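Local structure of foldase protein PrsA (Bacillus subtilis, 4WO7) at residues Q39-K44 against K240-A245; E111-L116 against D213-E218; E137-K142 against E147-E152; S154-A159 against G163-F168; A245-K250 against D256-S261. The protein helps secreted proteins fold outside the cell after their translocation, and has peptidyl-prolyl cis-trans isomerase activity that is dispensable for this role in vivo. All blocks are in the same frame, centred on the assembly; numbering follows the deposited sequence.

Contact 1 (Q39-K44 against K240-A245); sequences QLVQEK and KVMKKA
Two bends in the side chain of Met242, at chi2 (-52°) and chi3 (-44°), curl this selenomethionine round so that its selenium lies beside Gln42 and its methyl turns toward Val41. Gln42 carries its CG opposite the carbonyl carbon (chi1 -74°) and runs on fully extended, crossing the Met242 side chain at about a right angle. The closest part of that crossing is Gln42 CG against Met242 SE at 3.8 Å, with Met242 CG 4.0 Å from the same Gln42 CG. The Val41 CG1 methyl faces Met242 CE, but their modelled separation is too short to be trusted in detail. Only the aliphatic stem of the glutamine is used here: its amide reaches beyond the contact, Gln42 OE1 bonding to the Tyr90 hydroxyl and Gln42 NE2 to Gln235 OE1, which fixes the rotation of this buried group. All three touching residues are buried, and Met242 also leans on Val45. The backbones approach to 7.1 Å between the CA atoms of Gln42 and Met242. The arrangement is plain apolar helix-to-helix packing, joining the long N-terminal helix 21-49 to the C-terminal helix 231-244.

Contact 2 (E111-L116 against D213-E218); sequences EYWEGL and DDMKKE
Selenium at the rim of an indole is the distinctive feature here: Met215, a selenomethionine, brings its SE near the ring plane of Trp113. The atom lies 5.2 Å from the centroid of the Trp113 five-membered ring and 75° off the ring normal, an edge-on Met-aromatic contact in which Trp113 CD1 is 4.3 Å from Met215 SE. The reach comes from a straight side chain, with Met215 CG set opposite the backbone N (chi1 -166°) and both later torsions extended. Its terminal methyl then passes beyond the indole to Leu116, where Met215 CE packs at 3.9 Å from Leu116 CD2, the two side chains meeting at a slant. In the fold, helix 106-113 runs into the first strand, 119-127, of the parvulin-type PPIase sheet, while helix 216-228 follows strand 200-207, by which the chain comes back out of it. The contact therefore ties together the two connections between that sheet and the helical part of the molecule. Trp113 also makes a cation-pi interaction with Arg209 and an edge-to-face contact with Tyr212. Leu116 and Met215 both also touch Trp167 of strand 164-169, so the apolar patch continues onto the sheet. Lys216, whose CB points away from 111-116, instead forms a salt bridge with Asp106 and a hydrogen bond to the Tyr212 hydroxyl.

Contact 3 (E137-K142 against E147-E152); sequences EKKLKK and EDLAKE
Two consecutive helices of the PPIase domain, 130-142 and 146-153, joined by a short turn, meet through Leu149, which reaches across to Leu140 and Lys139. The branched end of Leu149 straddles these two neighbours, CD1 turned mainly to Leu140 and CD2 to Lys139. Leu149 CD1 lies 3.5 Å from Leu140 CD2 and 3.6 Å from Leu140 CG, while the second methyl, Leu149 CD2, sits 3.9 Å from Lys139 CB and equally far from Lys139 CD. With its CG opposite the carbonyl carbon (chi1 -81°), Lys139 passes the aliphatic part of its chain across the leucine at a slant before bending at the last torsion. In the parvulin-type fold these helices follow the first strand of the sheet, and the leucine contact extends onto that sheet: Leu140 also packs on Ile202 of strand 200-207, and Leu149 on Ile125 of strand 119-127. The CA atoms of Leu140 and Leu149 are 8.0 Å apart, leaving the space between the backbones to side chains. The charged end of Lys139 forms a salt bridge with Glu144 in the turn between the helices. Glu152 OE2 is farther from the ammonium, 5.4 Å from Lys139 NZ, and could add only a longer-range electrostatic attraction.

Contact 4 (S154-A159 against G163-F168); sequences STDSSA and GDLGWF
The peptide carbonyl of Ser158 is met from above its plane by Gly163 N, which donates to Ser158 O at 2.7 Å from 39° out of the plane. A second flat group, the carboxylate of Asp156, fixes the serine itself. Asp156 OD2 accepts the Ser158 hydroxyl on its anti lone pair, away from the other oxygen, and takes Ser158 N from above the carboxylate plane at 3.1 Å, closing an Asx turn. Gripped by two donors, this oxygen holds Ser158 with OG between the backbone N and the carbonyl carbon (chi1 51°), and the serine CB comes to lie 3.3 Å from Asp164 O. On the strand side a further Asx turn forms where Gly166 N approaches Asp164 OD1 from above its carboxylate, at 3.0 Å, while the other oxygen of Asp164 forms a salt bridge with Arg121. The edge of the Phe168 ring faces Gly166 O in its own plane. Residues 154-159 lie in the loop between helix 146-153 and strand 164-169 of the parvulin-type PPIase domain. This strand, the outermost of the sheet within this chain, pairs antiparallel with strand 119-127; His124 there touches Asp156, Ser158 and Leu165, and Leu165 also packs on Phe178 of helix 176-183.

Contact 5 (A245-K250 against D256-S261); sequences ADIEVK and DTFNTS
Ile247 is the first residue along 245-250 to meet Phe258. With its CG2 opposite the backbone N, it places that methyl 3.8 Å from Phe258 CD2 and 4.1 Å from Phe258 CE2, approaching the ring at a slant. Its other branch leads toward helices 21-49 and 231-244, where Ile247 packs on Val41, Val45 and Met242. Glu248 follows with its CB directed away from 256-261, as expected of alternation along an extended strand, and OE2 of its carboxylate makes a salt bridge with Lys250 NZ at 3.0 Å, weak as a hydrogen bond. Val249 returns to the inner side. Its CG1 is set opposite the backbone N (chi1 178°), which leaves CG2 to touch the phenyl group: Val249 CG2 stands 4.0 Å from Phe258 CD2, at the edge and near the ring plane, the two side chains crossing roughly at right angles. The same CD2 corner of Phe258 therefore serves both aliphatic residues. One face of the ring is taken by its own neighbour, Thr257 CG2, 4.1 Å above the plane and offset toward the rim. Glu248 and Val249 also pair antiparallel with a strand of the second subunit, so the sheet runs across the dimer interface, and Ile247 packs there on Thr14 of the second subunit. Between the two segments the chemistry is wholly apolar: Phe258 packs on Ile247 and on Val249 of the intersubunit strand, and the ring also touches Val41 of helix 21-49, while the Glu248-Lys250 charge pair takes no part.

How the contacts relate
Contacts 1 and 5 form one continuous apolar cluster, their centres about 9 Å apart; they share Ala245, and both Ile247 and Phe258 pack against Val41. Each of the two contacts reaches the second subunit. Contacts 3 and 4 follow each other through helix 146-153 in the PPIase domain, with centres about 14 Å apart and Ala150 touching Ala159 and Gly163. Contact 2 joins this domain to the helical part; contacts 2 and 4, centres about 22 Å apart, meet at Trp167. Contact 1 closes a chain loop that contains contacts 2, 3 and 4. The centres of contacts 1 and 3 are about 46 Å apart, on opposite sides of the chain's centre, consistent with the dimer contacts at 1 and 5 lying far from the PPIase domain.

Contact 1 (Q39-K44 against K240-A245)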
# COMPACT_ATOMS: atom_id res chain seq x y z
N GLN A 39 -4.98 12.56 14.66
CA GLN A 39 -3.76 12.33 15.43
C GLN A 39 -3.59 13.41 16.49
O GLN A 39 -3.29 13.12 17.64
CB GLN A 39 -2.54 12.30 14.50
CG GLN A 39 -1.20 12.22 15.22
CD GLN A 39 -0.05 12.03 14.26
OE1 GLN A 39 -0.24 11.91 13.05
NE2 GLN A 39 1.17 12.01 14.80
N LEU A 40 -3.80 14.66 16.08
CA LEU A 40 -3.65 15.80 16.98
C LEU A 40 -4.54 15.70 18.21
O LEU A 40 -4.12 15.92 19.34
CB LEU A 40 -3.97 17.10 16.24
CG LEU A 40 -2.96 17.57 15.20
CD1 LEU A 40 -3.53 18.75 14.42
CD2 LEU A 40 -1.64 17.95 15.86
N VAL A 41 -5.80 15.36 17.96
CA VAL A 41 -6.79 15.25 19.01
C VAL A 41 -6.49 14.05 19.92
O VAL A 41 -6.55 14.15 21.14
CB VAL A 41 -8.19 15.16 18.39
CG1 VAL A 41 -9.23 14.70 19.39
CG2 VAL A 41 -8.58 16.51 17.80
N GLN A 42 -6.16 12.91 19.31
CA GLN A 42 -5.84 11.72 20.09
C GLN A 42 -4.59 11.87 20.96
O GLN A 42 -4.56 11.43 22.11
CB GLN A 42 -5.66 10.51 19.17
CG GLN A 42 -6.96 9.97 18.61
CD GLN A 42 -6.76 8.77 17.70
OE1 GLN A 42 -5.64 8.28 17.54
NE2 GLN A 42 -7.84 8.30 17.10
N GLU A 43 -3.55 12.51 20.43
CA GLU A 43 -2.34 12.69 21.22
C GLU A 43 -2.54 13.70 22.34
O GLU A 43 -1.85 13.65 23.35
CB GLU A 43 -1.16 13.09 20.34
CG GLU A 43 -1.14 14.52 19.84
CD GLU A 43 -0.05 14.74 18.79
OE1 GLU A 43 0.57 13.75 18.35
OE2 GLU A 43 0.18 15.91 18.41
N LYS A 44 -3.49 14.62 22.17
CA LYS A 44 -3.83 15.54 23.25
C LYS A 44 -4.61 14.85 24.35
O LYS A 44 -4.28 14.96 25.53
CB LYS A 44 -4.67 16.71 22.75
CG LYS A 44 -3.89 17.87 22.20
CD LYS A 44 -4.81 19.06 22.04
CE LYS A 44 -4.04 20.30 21.68
NZ LYS A 44 -3.43 20.17 20.33
N LYS A 240 -12.72 4.39 21.74
CA LYS A 240 -13.54 4.33 22.95
C LYS A 240 -13.19 5.45 23.91
O LYS A 240 -14.06 6.01 24.58
CB LYS A 240 -13.35 3.00 23.67
CG LYS A 240 -13.99 1.82 22.99
CD LYS A 240 -13.85 0.63 23.90
CE LYS A 240 -14.49 -0.60 23.34
NZ LYS A 240 -14.30 -1.70 24.32
N VAL A 241 -11.90 5.77 23.97
CA VAL A 241 -11.43 6.82 24.86
C VAL A 241 -11.91 8.15 24.31
O VAL A 241 -12.29 9.04 25.07
CB VAL A 241 -9.89 6.83 24.98
CG1 VAL A 241 -9.45 7.90 25.95
CG2 VAL A 241 -9.38 5.48 25.44
N MSE A 242 -11.90 8.27 22.98
CA MSE A 242 -12.24 9.53 22.33
C MSE A 242 -13.72 9.88 22.47
O MSE A 242 -14.06 11.06 22.58
CB MSE A 242 -11.86 9.47 20.84
CG MSE A 242 -10.35 9.38 20.58
SE MSE A 242 -9.31 10.76 21.47
CE MSE A 242 -10.46 12.27 21.06
N LYS A 243 -14.59 8.88 22.48
CA LYS A 243 -16.02 9.14 22.71
C LYS A 243 -16.27 9.64 24.13
O LYS A 243 -17.09 10.53 24.34
CB LYS A 243 -16.88 7.91 22.45
CG LYS A 243 -17.18 7.64 20.98
CD LYS A 243 -18.12 6.45 20.85
CE LYS A 243 -18.58 6.26 19.42
NZ LYS A 243 -19.53 5.12 19.32
N LYS A 244 -15.57 9.06 25.10
CA LYS A 244 -15.77 9.43 26.50
C LYS A 244 -15.27 10.86 26.75
O LYS A 244 -15.54 11.44 27.80
CB LYS A 244 -15.04 8.47 27.44
CG LYS A 244 -15.67 7.09 27.54
CD LYS A 244 -15.11 6.32 28.74
CE LYS A 244 -14.25 5.11 28.35
NZ LYS A 244 -12.78 5.37 28.34
N ALA A 245 -14.55 11.41 25.78
CA ALA A 245 -14.07 12.78 25.85
C ALA A 245 -15.04 13.62 25.05
O ALA A 245 -15.70 13.11 24.15
CB ALA A 245 -12.66 12.90 25.28

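Contact 2 (E111-L116 against D213-E218)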
# COMPACT_ATOMS: atom_id res chain seq x y z
N GLU A 111 -8.83 -20.38 21.89
CA GLU A 111 -8.80 -20.25 20.44
C GLU A 111 -7.38 -20.14 19.91
O GLU A 111 -7.10 -20.55 18.78
CB GLU A 111 -9.57 -19.02 20.00
CG GLU A 111 -9.50 -18.74 18.51
CD GLU A 111 -10.32 -17.53 18.11
OE1 GLU A 111 -10.34 -17.20 16.91
OE2 GLU A 111 -10.95 -16.91 19.00
N TYR A 112 -6.51 -19.50 20.68
CA TYR A 112 -5.10 -19.39 20.29
C TYR A 112 -4.38 -20.71 20.56
O TYR A 112 -3.52 -21.13 19.78
CB TYR A 112 -4.42 -18.24 21.04
CG TYR A 112 -3.00 -17.99 20.57
CD1 TYR A 112 -2.74 -17.24 19.44
CD2 TYR A 112 -1.92 -18.53 21.26
CE1 TYR A 112 -1.45 -17.01 19.00
CE2 TYR A 112 -0.62 -18.31 20.83
CZ TYR A 112 -0.39 -17.55 19.70
OH TYR A 112 0.90 -17.33 19.28
N TRP A 113 -4.73 -21.35 21.68
CA TRP A 113 -4.14 -22.63 22.04
C TRP A 113 -4.40 -23.64 20.93
O TRP A 113 -3.48 -24.27 20.43
CB TRP A 113 -4.75 -23.10 23.37
CG TRP A 113 -4.20 -24.37 23.94
CD1 TRP A 113 -3.07 -24.52 24.70
CD2 TRP A 113 -4.77 -25.69 23.81
NE1 TRP A 113 -2.90 -25.84 25.04
CE2 TRP A 113 -3.92 -26.58 24.50
CE3 TRP A 113 -5.89 -26.20 23.15
CZ2 TRP A 113 -4.17 -27.94 24.56
CZ3 TRP A 113 -6.14 -27.55 23.22
CH2 TRP A 113 -5.28 -28.41 23.92
N GLU A 114 -5.67 -23.80 20.56
CA GLU A 114 -6.04 -24.62 19.41
C GLU A 114 -5.70 -23.81 18.15
O GLU A 114 -6.37 -22.83 17.83
CB GLU A 114 -7.51 -25.02 19.47
CG GLU A 114 -8.49 -23.87 19.31
CD GLU A 114 -9.83 -24.14 19.98
OE1 GLU A 114 -10.03 -25.25 20.51
OE2 GLU A 114 -10.68 -23.23 19.97
N GLY A 115 -4.68 -24.25 17.43
CA GLY A 115 -4.14 -23.48 16.32
C GLY A 115 -2.64 -23.46 16.55
O GLY A 115 -1.86 -23.18 15.64
N LEU A 116 -2.27 -23.72 17.79
CA LEU A 116 -0.89 -24.01 18.18
C LEU A 116 -0.62 -25.53 18.08
O LEU A 116 0.47 -26.00 18.41
CB LEU A 116 -0.64 -23.47 19.60
CG LEU A 116 0.43 -22.39 19.83
CD1 LEU A 116 0.39 -21.26 18.79
CD2 LEU A 116 0.27 -21.79 21.23
N ASP A 213 -4.29 -24.45 30.41
CA ASP A 213 -4.38 -24.32 31.87
C ASP A 213 -2.98 -24.19 32.48
O ASP A 213 -2.74 -23.35 33.34
CB ASP A 213 -5.13 -25.51 32.50
CG ASP A 213 -5.97 -25.11 33.70
OD1 ASP A 213 -5.66 -24.10 34.35
OD2 ASP A 213 -6.96 -25.83 34.00
N ASP A 214 -2.06 -25.03 32.02
CA ASP A 214 -0.65 -24.91 32.37
C ASP A 214 -0.08 -23.70 31.63
O ASP A 214 0.68 -22.90 32.17
CB ASP A 214 0.14 -26.16 31.99
CG ASP A 214 0.42 -27.06 33.18
OD1 ASP A 214 -0.45 -27.18 34.07
OD2 ASP A 214 1.52 -27.65 33.21
N MSE A 215 -0.50 -23.60 30.38
CA MSE A 215 0.06 -22.68 29.40
C MSE A 215 -0.77 -21.41 29.26
O MSE A 215 -0.40 -20.49 28.53
CB MSE A 215 0.14 -23.38 28.06
CG MSE A 215 0.97 -22.73 27.02
SE MSE A 215 1.13 -24.10 25.70
CE MSE A 215 2.18 -23.17 24.36
N LYS A 216 -1.90 -21.39 29.95
CA LYS A 216 -2.90 -20.35 29.81
C LYS A 216 -2.36 -18.93 29.88
O LYS A 216 -2.58 -18.13 28.98
CB LYS A 216 -3.96 -20.54 30.89
CG LYS A 216 -5.20 -19.68 30.73
CD LYS A 216 -6.13 -19.90 31.90
CE LYS A 216 -7.31 -18.96 31.86
NZ LYS A 216 -8.28 -19.35 30.80
N LYS A 217 -1.64 -18.62 30.96
CA LYS A 217 -1.23 -17.24 31.20
C LYS A 217 -0.22 -16.71 30.18
O LYS A 217 -0.29 -15.53 29.83
CB LYS A 217 -0.63 -17.10 32.61
CG LYS A 217 -1.56 -17.55 33.73
CD LYS A 217 -1.14 -16.96 35.07
CE LYS A 217 -2.17 -17.26 36.14
NZ LYS A 217 -1.85 -16.64 37.46
N GLU A 218 0.69 -17.55 29.70
CA GLU A 218 1.64 -17.10 28.68
C GLU A 218 0.93 -16.85 27.36
O GLU A 218 1.30 -15.94 26.62
CB GLU A 218 2.79 -18.10 28.49
CG GLU A 218 3.83 -18.10 29.59
CD GLU A 218 4.48 -16.73 29.74
OE1 GLU A 218 4.75 -16.08 28.71
OE2 GLU A 218 4.71 -16.30 30.89

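Contact 3 (E137-K142 against E147-E152)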
# COMPACT_ATOMS: atom_id res chain seq x y z
N GLU A 137 29.12 -21.77 16.46
CA GLU A 137 28.88 -23.00 17.19
C GLU A 137 29.87 -23.10 18.35
O GLU A 137 29.52 -23.54 19.44
CB GLU A 137 29.00 -24.22 16.27
CG GLU A 137 28.41 -25.49 16.86
CD GLU A 137 26.90 -25.43 16.99
OE1 GLU A 137 26.23 -25.04 16.01
OE2 GLU A 137 26.38 -25.76 18.07
N LYS A 138 31.11 -22.67 18.11
CA LYS A 138 32.13 -22.71 19.14
C LYS A 138 31.94 -21.62 20.20
O LYS A 138 32.23 -21.84 21.37
CB LYS A 138 33.54 -22.58 18.55
CG LYS A 138 34.05 -23.83 17.87
CD LYS A 138 35.41 -23.60 17.24
CE LYS A 138 35.90 -24.85 16.52
NZ LYS A 138 36.06 -26.01 17.46
N LYS A 139 31.42 -20.47 19.79
CA LYS A 139 31.17 -19.39 20.74
C LYS A 139 30.02 -19.79 21.67
O LYS A 139 30.01 -19.43 22.85
CB LYS A 139 30.86 -18.09 19.98
CG LYS A 139 32.13 -17.39 19.51
CD LYS A 139 31.86 -16.07 18.80
CE LYS A 139 33.12 -15.22 18.69
NZ LYS A 139 33.52 -14.70 20.02
N LEU A 140 29.08 -20.56 21.15
CA LEU A 140 28.01 -21.10 21.98
C LEU A 140 28.55 -22.06 23.04
O LEU A 140 28.23 -21.92 24.22
CB LEU A 140 26.97 -21.83 21.13
CG LEU A 140 25.94 -20.96 20.41
CD1 LEU A 140 25.16 -21.77 19.40
CD2 LEU A 140 25.00 -20.32 21.42
N LYS A 141 29.35 -23.02 22.61
CA LYS A 141 29.88 -24.03 23.51
C LYS A 141 30.79 -23.42 24.58
O LYS A 141 30.89 -23.96 25.68
CB LYS A 141 30.68 -25.08 22.74
CG LYS A 141 31.20 -26.23 23.60
CD LYS A 141 31.97 -27.22 22.75
CE LYS A 141 32.66 -28.28 23.59
NZ LYS A 141 31.67 -29.04 24.40
N LYS A 142 31.45 -22.32 24.25
CA LYS A 142 32.29 -21.61 25.20
C LYS A 142 31.43 -20.95 26.28
O LYS A 142 31.91 -20.65 27.38
CB LYS A 142 33.17 -20.55 24.50
CG LYS A 142 34.35 -21.11 23.70
CD LYS A 142 35.26 -20.01 23.16
CE LYS A 142 36.15 -19.42 24.24
NZ LYS A 142 37.22 -18.53 23.70
N GLU A 147 20.98 -15.52 22.07
CA GLU A 147 20.35 -14.26 21.70
C GLU A 147 21.41 -13.21 21.35
O GLU A 147 21.26 -12.46 20.39
CB GLU A 147 19.45 -13.72 22.83
CG GLU A 147 18.54 -14.73 23.50
CD GLU A 147 19.27 -15.59 24.52
OE1 GLU A 147 19.57 -16.76 24.19
OE2 GLU A 147 19.55 -15.11 25.63
N ASP A 148 22.47 -13.19 22.14
CA ASP A 148 23.56 -12.25 21.94
C ASP A 148 24.26 -12.51 20.61
O ASP A 148 24.55 -11.58 19.85
CB ASP A 148 24.57 -12.35 23.08
CG ASP A 148 23.96 -12.04 24.43
OD1 ASP A 148 22.77 -11.66 24.47
OD2 ASP A 148 24.66 -12.17 25.46
N LEU A 149 24.50 -13.78 20.32
CA LEU A 149 25.19 -14.17 19.09
C LEU A 149 24.35 -13.93 17.85
O LEU A 149 24.89 -13.59 16.79
CB LEU A 149 25.57 -15.65 19.15
CG LEU A 149 26.70 -15.98 20.11
CD1 LEU A 149 26.74 -17.47 20.40
CD2 LEU A 149 28.01 -15.53 19.49
N ALA A 150 23.04 -14.10 17.97
CA ALA A 150 22.14 -13.82 16.87
C ALA A 150 22.20 -12.34 16.52
O ALA A 150 22.19 -11.98 15.34
CB ALA A 150 20.73 -14.24 17.22
N LYS A 151 22.25 -11.48 17.54
CA LYS A 151 22.35 -10.05 17.29
C LYS A 151 23.67 -9.73 16.60
O LYS A 151 23.73 -8.82 15.77
CB LYS A 151 22.23 -9.23 18.57
CG LYS A 151 20.85 -9.18 19.18
CD LYS A 151 20.87 -8.53 20.56
CE LYS A 151 19.49 -8.48 21.17
NZ LYS A 151 18.98 -9.81 21.59
N GLU A 152 24.71 -10.48 16.92
CA GLU A 152 26.03 -10.19 16.37
C GLU A 152 26.22 -10.76 14.96
O GLU A 152 26.84 -10.11 14.11
CB GLU A 152 27.13 -10.74 17.28
CG GLU A 152 28.54 -10.35 16.84
CD GLU A 152 29.61 -10.90 17.76
OE1 GLU A 152 29.25 -11.47 18.81
OE2 GLU A 152 30.81 -10.77 17.43

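Contact 4 (S154-A159 against G163-F168)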
# COMPACT_ATOMS: atom_id res chain seq x y z
N SER A 154 23.60 -13.01 13.00
CA SER A 154 22.50 -13.43 12.14
C SER A 154 22.18 -12.37 11.08
O SER A 154 22.19 -11.17 11.35
CB SER A 154 21.25 -13.77 12.94
OG SER A 154 20.34 -14.50 12.14
N THR A 155 21.89 -12.85 9.87
CA THR A 155 21.57 -12.00 8.73
C THR A 155 20.08 -11.69 8.68
O THR A 155 19.66 -10.69 8.11
CB THR A 155 21.98 -12.71 7.41
OG1 THR A 155 23.35 -13.13 7.47
CG2 THR A 155 21.78 -11.81 6.19
N ASP A 156 19.29 -12.54 9.32
CA ASP A 156 17.83 -12.44 9.30
C ASP A 156 17.28 -11.27 10.12
O ASP A 156 17.97 -10.69 10.96
CB ASP A 156 17.23 -13.76 9.77
CG ASP A 156 15.74 -13.85 9.50
OD1 ASP A 156 15.36 -13.88 8.31
OD2 ASP A 156 14.96 -13.89 10.47
N SER A 157 16.02 -10.94 9.86
CA SER A 157 15.31 -9.87 10.55
C SER A 157 15.10 -10.16 12.03
O SER A 157 14.91 -9.24 12.83
CB SER A 157 13.94 -9.64 9.88
OG SER A 157 14.07 -9.45 8.49
N SER A 158 15.15 -11.44 12.39
CA SER A 158 14.93 -11.87 13.77
C SER A 158 16.18 -11.63 14.63
O SER A 158 16.17 -11.87 15.83
CB SER A 158 14.55 -13.35 13.81
OG SER A 158 15.48 -14.14 13.08
N ALA A 159 17.24 -11.15 13.99
CA ALA A 159 18.52 -10.94 14.64
C ALA A 159 18.43 -10.00 15.85
O ALA A 159 19.09 -10.23 16.86
CB ALA A 159 19.52 -10.39 13.64
N GLY A 163 16.95 -13.76 17.57
CA GLY A 163 16.82 -14.88 16.65
C GLY A 163 15.46 -15.57 16.64
O GLY A 163 15.23 -16.48 15.85
N ASP A 164 14.55 -15.13 17.52
CA ASP A 164 13.24 -15.75 17.67
C ASP A 164 12.38 -15.73 16.41
O ASP A 164 12.25 -14.69 15.76
CB ASP A 164 12.47 -15.08 18.81
CG ASP A 164 11.10 -15.70 19.04
OD1 ASP A 164 10.96 -16.93 18.91
OD2 ASP A 164 10.16 -14.94 19.36
N LEU A 165 11.80 -16.88 16.08
CA LEU A 165 10.94 -17.03 14.90
C LEU A 165 9.46 -17.16 15.26
O LEU A 165 8.60 -17.21 14.38
CB LEU A 165 11.38 -18.25 14.09
CG LEU A 165 12.72 -18.10 13.39
CD1 LEU A 165 13.24 -19.45 12.95
CD2 LEU A 165 12.58 -17.16 12.20
N GLY A 166 9.16 -17.20 16.55
CA GLY A 166 7.79 -17.42 16.98
C GLY A 166 7.36 -18.85 16.67
O GLY A 166 8.20 -19.71 16.42
N TRP A 167 6.05 -19.09 16.67
CA TRP A 167 5.51 -20.43 16.42
C TRP A 167 5.39 -20.73 14.93
O TRP A 167 5.20 -19.82 14.12
CB TRP A 167 4.13 -20.58 17.06
CG TRP A 167 4.14 -20.52 18.56
CD1 TRP A 167 4.03 -19.40 19.34
CD2 TRP A 167 4.27 -21.63 19.46
NE1 TRP A 167 4.08 -19.75 20.67
CE2 TRP A 167 4.23 -21.11 20.77
CE3 TRP A 167 4.41 -23.01 19.29
CZ2 TRP A 167 4.32 -21.92 21.90
CZ3 TRP A 167 4.51 -23.81 20.41
CH2 TRP A 167 4.46 -23.26 21.70
N PHE A 168 5.51 -22.00 14.58
CA PHE A 168 5.34 -22.44 13.20
C PHE A 168 5.16 -23.96 13.16
O PHE A 168 5.70 -24.67 14.01
CB PHE A 168 6.56 -22.05 12.38
CG PHE A 168 7.83 -22.69 12.85
CD1 PHE A 168 8.51 -22.21 13.96
CD2 PHE A 168 8.33 -23.80 12.19
CE1 PHE A 168 9.67 -22.82 14.40
CE2 PHE A 168 9.50 -24.41 12.62
CZ PHE A 168 10.16 -23.92 13.72

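Contact 5 (A245-K250 against D256-S261)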
# COMPACT_ATOMS: atom_id res chain seq x y z
N ALA A 245 -14.55 11.41 25.78
CA ALA A 245 -14.07 12.78 25.85
C ALA A 245 -15.04 13.62 25.05
O ALA A 245 -15.70 13.11 24.15
CB ALA A 245 -12.66 12.90 25.28
N ASP A 246 -15.14 14.91 25.36
CA ASP A 246 -16.06 15.76 24.62
C ASP A 246 -15.29 16.50 23.53
O ASP A 246 -14.74 17.58 23.75
CB ASP A 246 -16.80 16.76 25.54
CG ASP A 246 -15.89 17.43 26.55
OD1 ASP A 246 -14.80 16.88 26.82
OD2 ASP A 246 -16.27 18.50 27.07
N ILE A 247 -15.28 15.88 22.36
CA ILE A 247 -14.67 16.46 21.17
C ILE A 247 -15.73 17.17 20.37
O ILE A 247 -16.78 16.60 20.05
CB ILE A 247 -14.01 15.42 20.25
CG1 ILE A 247 -13.25 14.37 21.06
CG2 ILE A 247 -13.09 16.12 19.26
CD1 ILE A 247 -12.19 14.93 21.98
N GLU A 248 -15.45 18.43 20.05
CA GLU A 248 -16.34 19.25 19.25
C GLU A 248 -15.58 19.88 18.09
O GLU A 248 -14.77 20.79 18.30
CB GLU A 248 -17.00 20.31 20.12
CG GLU A 248 -18.04 21.14 19.39
CD GLU A 248 -18.72 22.13 20.31
OE1 GLU A 248 -18.39 22.16 21.51
OE2 GLU A 248 -19.60 22.88 19.82
N VAL A 249 -15.82 19.40 16.88
CA VAL A 249 -15.15 19.94 15.71
C VAL A 249 -15.90 21.18 15.24
O VAL A 249 -17.08 21.10 14.92
CB VAL A 249 -15.08 18.93 14.56
CG1 VAL A 249 -14.42 19.56 13.34
CG2 VAL A 249 -14.28 17.71 14.99
N LYS A 250 -15.22 22.32 15.20
CA LYS A 250 -15.88 23.57 14.86
C LYS A 250 -15.82 23.84 13.36
O LYS A 250 -16.58 24.65 12.84
CB LYS A 250 -15.25 24.74 15.59
CG LYS A 250 -15.40 24.70 17.09
CD LYS A 250 -16.79 25.12 17.54
CE LYS A 250 -16.88 25.09 19.06
NZ LYS A 250 -18.21 25.53 19.55
N ASP A 256 -17.71 15.41 11.74
CA ASP A 256 -17.94 13.98 11.60
C ASP A 256 -16.63 13.20 11.49
O ASP A 256 -16.63 12.02 11.14
CB ASP A 256 -18.80 13.70 10.36
CG ASP A 256 -20.04 14.58 10.31
OD1 ASP A 256 -20.93 14.42 11.17
OD2 ASP A 256 -20.11 15.44 9.41
N THR A 257 -15.51 13.87 11.78
CA THR A 257 -14.22 13.21 11.75
C THR A 257 -14.18 12.20 12.89
O THR A 257 -13.69 11.09 12.72
CB THR A 257 -13.06 14.23 11.85
OG1 THR A 257 -13.03 15.03 10.67
CG2 THR A 257 -11.71 13.52 11.99
N PHE A 258 -14.71 12.63 14.04
CA PHE A 258 -14.81 11.79 15.24
C PHE A 258 -16.21 11.36 15.58
O PHE A 258 -16.41 10.61 16.53
CB PHE A 258 -14.30 12.55 16.47
CG PHE A 258 -12.88 12.94 16.39
CD1 PHE A 258 -11.89 12.04 16.73
CD2 PHE A 258 -12.53 14.22 16.00
CE1 PHE A 258 -10.57 12.41 16.67
CE2 PHE A 258 -11.22 14.60 15.94
CZ PHE A 258 -10.23 13.69 16.27
N ASN A 259 -17.19 11.79 14.80
CA ASN A 259 -18.57 11.66 15.24
C ASN A 259 -18.97 10.20 15.29
O ASN A 259 -19.58 9.74 16.26
CB ASN A 259 -19.49 12.43 14.30
CG ASN A 259 -20.95 12.33 14.69
OD1 ASN A 259 -21.46 11.27 15.04
ND2 ASN A 259 -21.64 13.46 14.61
N THR A 260 -18.59 9.47 14.25
CA THR A 260 -18.93 8.07 14.14
C THR A 260 -17.68 7.26 13.86
O THR A 260 -16.78 7.72 13.16
CB THR A 260 -19.93 7.83 13.01
OG1 THR A 260 -19.39 8.32 11.78
CG2 THR A 260 -21.23 8.54 13.31
N SER A 261 -17.60 6.06 14.44
CA SER A 261 -16.47 5.17 14.18
C SER A 261 -16.70 3.76 14.71
O SER A 261 -17.64 3.08 14.28
CB SER A 261 -15.18 5.75 14.77
OG SER A 261 -14.85 6.96 14.09